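Local coordinates for protein Phenylalanine/tyrosine ammonia-lyase (Rhodosporidium toruloides, PDB 1Y2M) that catalyses the non-oxidative deamination of L-phenylalanine and L-tyrosine to trans-cinnamic and p-coumaric acid, releasing ammonium, and works as a homotetramer, at residues T40-T43 with Q44-V48; P374-S377 with D378-A382. All coordinates share one frame; numbering follows the deposited sequence.

Contact 1: T40-T43 with Q44-V48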
loop_
_atom_site.group_PDB
_atom_site.type_symbol
_atom_site.label_atom_id
_atom_site.label_comp_id
_atom_site.label_asym_id
_atom_site.label_seq_id
_atom_site.Cartn_x
_atom_site.Cartn_y
_atom_site.Cartn_z
ATOM N N THR B 40 12.408 22.124 21.707
ATOM C CA THR B 40 13.491 22.946 21.198
ATOM C C THR B 40 14.815 22.609 21.918
ATOM O O THR B 40 15.884 23.083 21.524
ATOM C CB THR B 40 13.161 24.439 21.413
ATOM O OG1 THR B 40 12.765 24.636 22.784
ATOM C CG2 THR B 40 12.037 24.924 20.412
ATOM N N GLN B 41 14.746 21.796 22.969
ATOM C CA GLN B 41 15.941 21.514 23.772
ATOM C C GLN B 41 16.794 20.350 23.231
ATOM O O GLN B 41 17.792 19.992 23.849
ATOM C CB GLN B 41 15.579 21.282 25.249
ATOM C CG GLN B 41 16.745 21.569 26.221
ATOM C CD GLN B 41 17.510 22.861 25.889
ATOM O OE1 GLN B 41 16.988 23.968 26.068
ATOM N NE2 GLN B 41 18.747 22.716 25.394
ATOM N N VAL B 42 16.429 19.762 22.092
ATOM C CA VAL B 42 17.334 18.803 21.458
ATOM C C VAL B 42 17.098 18.836 19.978
ATOM O O VAL B 42 15.969 19.063 19.538
ATOM C CB VAL B 42 17.122 17.388 21.943
ATOM C CG1 VAL B 42 15.795 16.797 21.379
ATOM C CG2 VAL B 42 18.355 16.510 21.600
ATOM N N THR B 43 18.151 18.655 19.208
ATOM C CA THR B 43 18.016 18.730 17.767
ATOM C C THR B 43 18.647 17.514 17.146
ATOM O O THR B 43 19.462 16.815 17.757
ATOM C CB THR B 43 18.711 19.975 17.193
ATOM O OG1 THR B 43 20.121 19.874 17.472
ATOM C CG2 THR B 43 18.140 21.268 17.808
ATOM N N GLN B 44 18.341 17.313 15.873
ATOM C CA GLN B 44 18.909 16.213 15.129
ATOM C C GLN B 44 20.413 16.400 15.000
ATOM O O GLN B 44 21.169 15.458 15.155
ATOM C CB GLN B 44 18.228 16.104 13.762
ATOM C CG GLN B 44 18.738 14.970 12.909
ATOM C CD GLN B 44 17.821 14.729 11.747
ATOM O OE1 GLN B 44 17.563 15.676 10.990
ATOM N NE2 GLN B 44 17.303 13.480 11.584
ATOM N N VAL B 45 20.865 17.631 14.740
ATOM C CA VAL B 45 22.294 17.858 14.715
ATOM C C VAL B 45 22.957 17.478 16.043
ATOM O O VAL B 45 24.031 16.842 16.016
ATOM C CB VAL B 45 22.639 19.349 14.345
ATOM C CG1 VAL B 45 24.165 19.564 14.439
ATOM C CG2 VAL B 45 22.166 19.705 12.926
ATOM N N ASP B 46 22.359 17.855 17.190
ATOM C CA ASP B 46 22.888 17.444 18.517
ATOM C C ASP B 46 23.032 15.903 18.608
ATOM O O ASP B 46 24.049 15.380 19.088
ATOM C CB ASP B 46 21.951 17.856 19.673
ATOM C CG ASP B 46 21.878 19.355 19.905
ATOM O OD1 ASP B 46 22.816 20.075 19.459
ATOM O OD2 ASP B 46 20.869 19.792 20.554
ATOM N N ILE B 47 21.990 15.202 18.162
ATOM C CA ILE B 47 21.935 13.743 18.161
ATOM C C ILE B 47 23.031 13.129 17.282
ATOM O O ILE B 47 23.762 12.216 17.672
ATOM C CB ILE B 47 20.535 13.258 17.713
ATOM C CG1 ILE B 47 19.554 13.574 18.857
ATOM C CG2 ILE B 47 20.576 11.772 17.344
ATOM C CD1 ILE B 47 18.053 13.378 18.557
ATOM N N VAL B 48 23.159 13.679 16.080
ATOM C CA VAL B 48 24.197 13.240 15.162
ATOM C C VAL B 48 25.604 13.487 15.704
ATOM O O VAL B 48 26.485 12.633 15.621
ATOM C CB VAL B 48 23.979 13.898 13.784
ATOM C CG1 VAL B 48 25.207 13.761 12.882
ATOM C CG2 VAL B 48 22.732 13.316 13.134
#
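The side chain of Thr43 lies across that of Asp46, and the two close a capping box at the start of helix 44-52. Thr43 is the N-cap. Its OG1 stands between its own backbone N and carbonyl carbon, which turns the hydroxyl oxygen into the first turn, where it accepts from Asp46 N at 3.0 Å. That bond is nearly straight, 164° at the hydrogen. Asp46 closes the box from its side: its CG sits beside its own backbone N (chi1 -69°), swinging the carboxylate back over the cap residue. Thr43 N then donates to Asp46 OD2 at 3.2 Å. This second bond is more bent, 136°, and the donor comes from above the carboxylate plane rather than within it. The box thus satisfies a first-turn amide that has no carbonyl of a preceding turn to reach, and the negative carboxylate at the helix N-terminus probably sits favourably with the helix dipole. Were Asp46 an alanine, Thr43 N would probably lose this acceptor and the cap residue turn more freely, though OG1 could still hold the helix amide. Next to the box, Val42 CG2 meets Ile47 CG1 at 4.2 Å, an apolar pair one before and four after the cap, placed as in a hydrophobic staple. Outside the two segments, Gln44 N donates to Glu327 of helix 323-336, while the Gln44 amide bonds to Ser290 and His287 of helix 273-303. The first regular helical bond runs from Ile47 N to Thr43 O, 3.0 Å long, with Ile47 CG1 packed 3.4 Å from that same oxygen.

Contact 2: P374-S377 with D378-A382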
loop_
_atom_site.group_PDB
_atom_site.type_symbol
_atom_site.label_atom_id
_atom_site.label_comp_id
_atom_site.label_asym_id
_atom_site.label_seq_id
_atom_site.Cartn_x
_atom_site.Cartn_y
_atom_site.Cartn_z
ATOM N N PRO B 374 8.098 17.860 10.219
ATOM C CA PRO B 374 7.372 16.744 10.816
ATOM C C PRO B 374 8.104 15.433 10.838
ATOM O O PRO B 374 8.098 14.711 11.847
ATOM C CB PRO B 374 6.086 16.689 9.997
ATOM C CG PRO B 374 5.846 18.085 9.616
ATOM C CD PRO B 374 7.270 18.545 9.225
ATOM N N LEU B 375 8.761 15.115 9.736
ATOM C CA LEU B 375 9.449 13.853 9.662
ATOM C C LEU B 375 10.727 13.867 10.549
ATOM O O LEU B 375 11.168 12.820 11.062
ATOM C CB LEU B 375 9.768 13.452 8.246
ATOM C CG LEU B 375 10.761 14.258 7.450
ATOM C CD1 LEU B 375 12.192 13.757 7.624
ATOM C CD2 LEU B 375 10.289 14.267 5.953
ATOM N N VAL B 376 11.309 15.043 10.748
ATOM C CA VAL B 376 12.443 15.141 11.652
ATOM C C VAL B 376 12.015 14.856 13.059
ATOM O O VAL B 376 12.748 14.213 13.816
ATOM C CB VAL B 376 13.162 16.495 11.490
ATOM C CG1 VAL B 376 14.214 16.717 12.586
ATOM C CG2 VAL B 376 13.809 16.524 10.121
ATOM N N SER B 377 10.827 15.334 13.450
ATOM C CA SER B 377 10.326 15.021 14.774
ATOM C C SER B 377 10.182 13.518 14.950
ATOM O O SER B 377 10.459 13.003 16.010
ATOM C CB SER B 377 8.993 15.760 15.108
ATOM O OG SER B 377 8.684 15.630 16.476
ATOM N N ASP B 378 9.731 12.829 13.892
ATOM C CA ASP B 378 9.571 11.391 13.919
ATOM C C ASP B 378 10.926 10.724 14.075
ATOM O O ASP B 378 11.051 9.768 14.849
ATOM C CB ASP B 378 8.894 10.894 12.644
ATOM C CG ASP B 378 7.433 11.143 12.636
ATOM O OD1 ASP B 378 6.857 11.492 13.686
ATOM O OD2 ASP B 378 6.831 10.911 11.541
ATOM N N LEU B 379 11.953 11.227 13.399
ATOM C CA LEU B 379 13.263 10.611 13.565
ATOM C C LEU B 379 13.831 10.797 14.981
ATOM O O LEU B 379 14.446 9.895 15.527
ATOM C CB LEU B 379 14.223 11.201 12.556
ATOM C CG LEU B 379 13.925 10.862 11.090
ATOM C CD1 LEU B 379 14.750 11.686 10.124
ATOM C CD2 LEU B 379 14.076 9.366 10.877
ATOM N N ILE B 380 13.619 11.964 15.564
ATOM C CA ILE B 380 14.018 12.183 16.966
ATOM C C ILE B 380 13.242 11.290 17.975
ATOM O O ILE B 380 13.789 10.755 18.956
ATOM C CB ILE B 380 13.850 13.666 17.303
ATOM C CG1 ILE B 380 14.787 14.500 16.418
ATOM C CG2 ILE B 380 14.050 13.959 18.806
ATOM C CD1 ILE B 380 14.584 15.995 16.596
ATOM N N HIS B 381 11.949 11.128 17.704
ATOM C CA HIS B 381 11.145 10.189 18.497
ATOM C C HIS B 381 11.669 8.755 18.380
ATOM O O HIS B 381 11.938 8.064 19.402
ATOM C CB HIS B 381 9.689 10.253 18.010
ATOM C CG HIS B 381 8.736 9.459 18.844
ATOM N ND1 HIS B 381 8.547 8.103 18.668
ATOM C CD2 HIS B 381 7.874 9.836 19.820
ATOM C CE1 HIS B 381 7.616 7.685 19.520
ATOM N NE2 HIS B 381 7.199 8.705 20.224
ATOM N N ALA B 382 11.908 8.320 17.153
ATOM C CA ALA B 382 12.460 6.999 16.939
ATOM C C ALA B 382 13.777 6.808 17.690
ATOM O O ALA B 382 14.045 5.735 18.274
ATOM C CB ALA B 382 12.681 6.742 15.496
#
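Four successive i to i+4 bonds carry the backbone through this part of helix 368-391, from Asp378 N to Pro374 O at 3.2 Å through to His381 N to Ser377 O at 2.9 Å. Two apolar pairs follow the same spacing. Leu375 and Leu379 run side by side, pointing the same way, and their CD1 atoms meet at 4.1 Å. Val376 and Ile380 are set at a slant to each other: Val376 CG1 approaches Ile380 CD1 at 4.1 Å, and Ile380 CG1, held beside its own backbone N (chi1 -63°), lies 3.3 Å from Val376 O. The polar side chains turn to the second subunit. Ser377 OG bonds to His381 NE2 of the second subunit, and His381 NE2 of this chain bonds to Ser377 OG there, a reciprocal pair. Asp378 splits its carboxylate between Lys424 (OD1, salt bridge) and Asn420 (OD2, hydrogen bond) of that subunit. The helix is therefore wrapped on several sides: Leu375 and Leu379 reach helix 416-443, Leu379 also touches helix 273-303, and Val376 and Ile380 pack on helices 323-336 and 44-52.

Contacts 1 and 2 lie with their centres about 11 Å apart and touch directly, helix 44-52 resting on helix 368-391. Gln44 NE2 comes within 3.4 Å of Leu379 CD1, and Ile47 CD1 packs 4.1 Å from Ile380 CG2. Contact 1 is partly buried and marks where a helix begins, so side chains must supply the bonds that a preceding turn cannot. Contact 2 is buried in mid-helix, where the backbone bonds itself and the polar side chains can turn to another subunit. No other chain touches contact 1. Both pack on helices 273-303 and 323-336, and both lie away from the catalytic and ligand-binding residues.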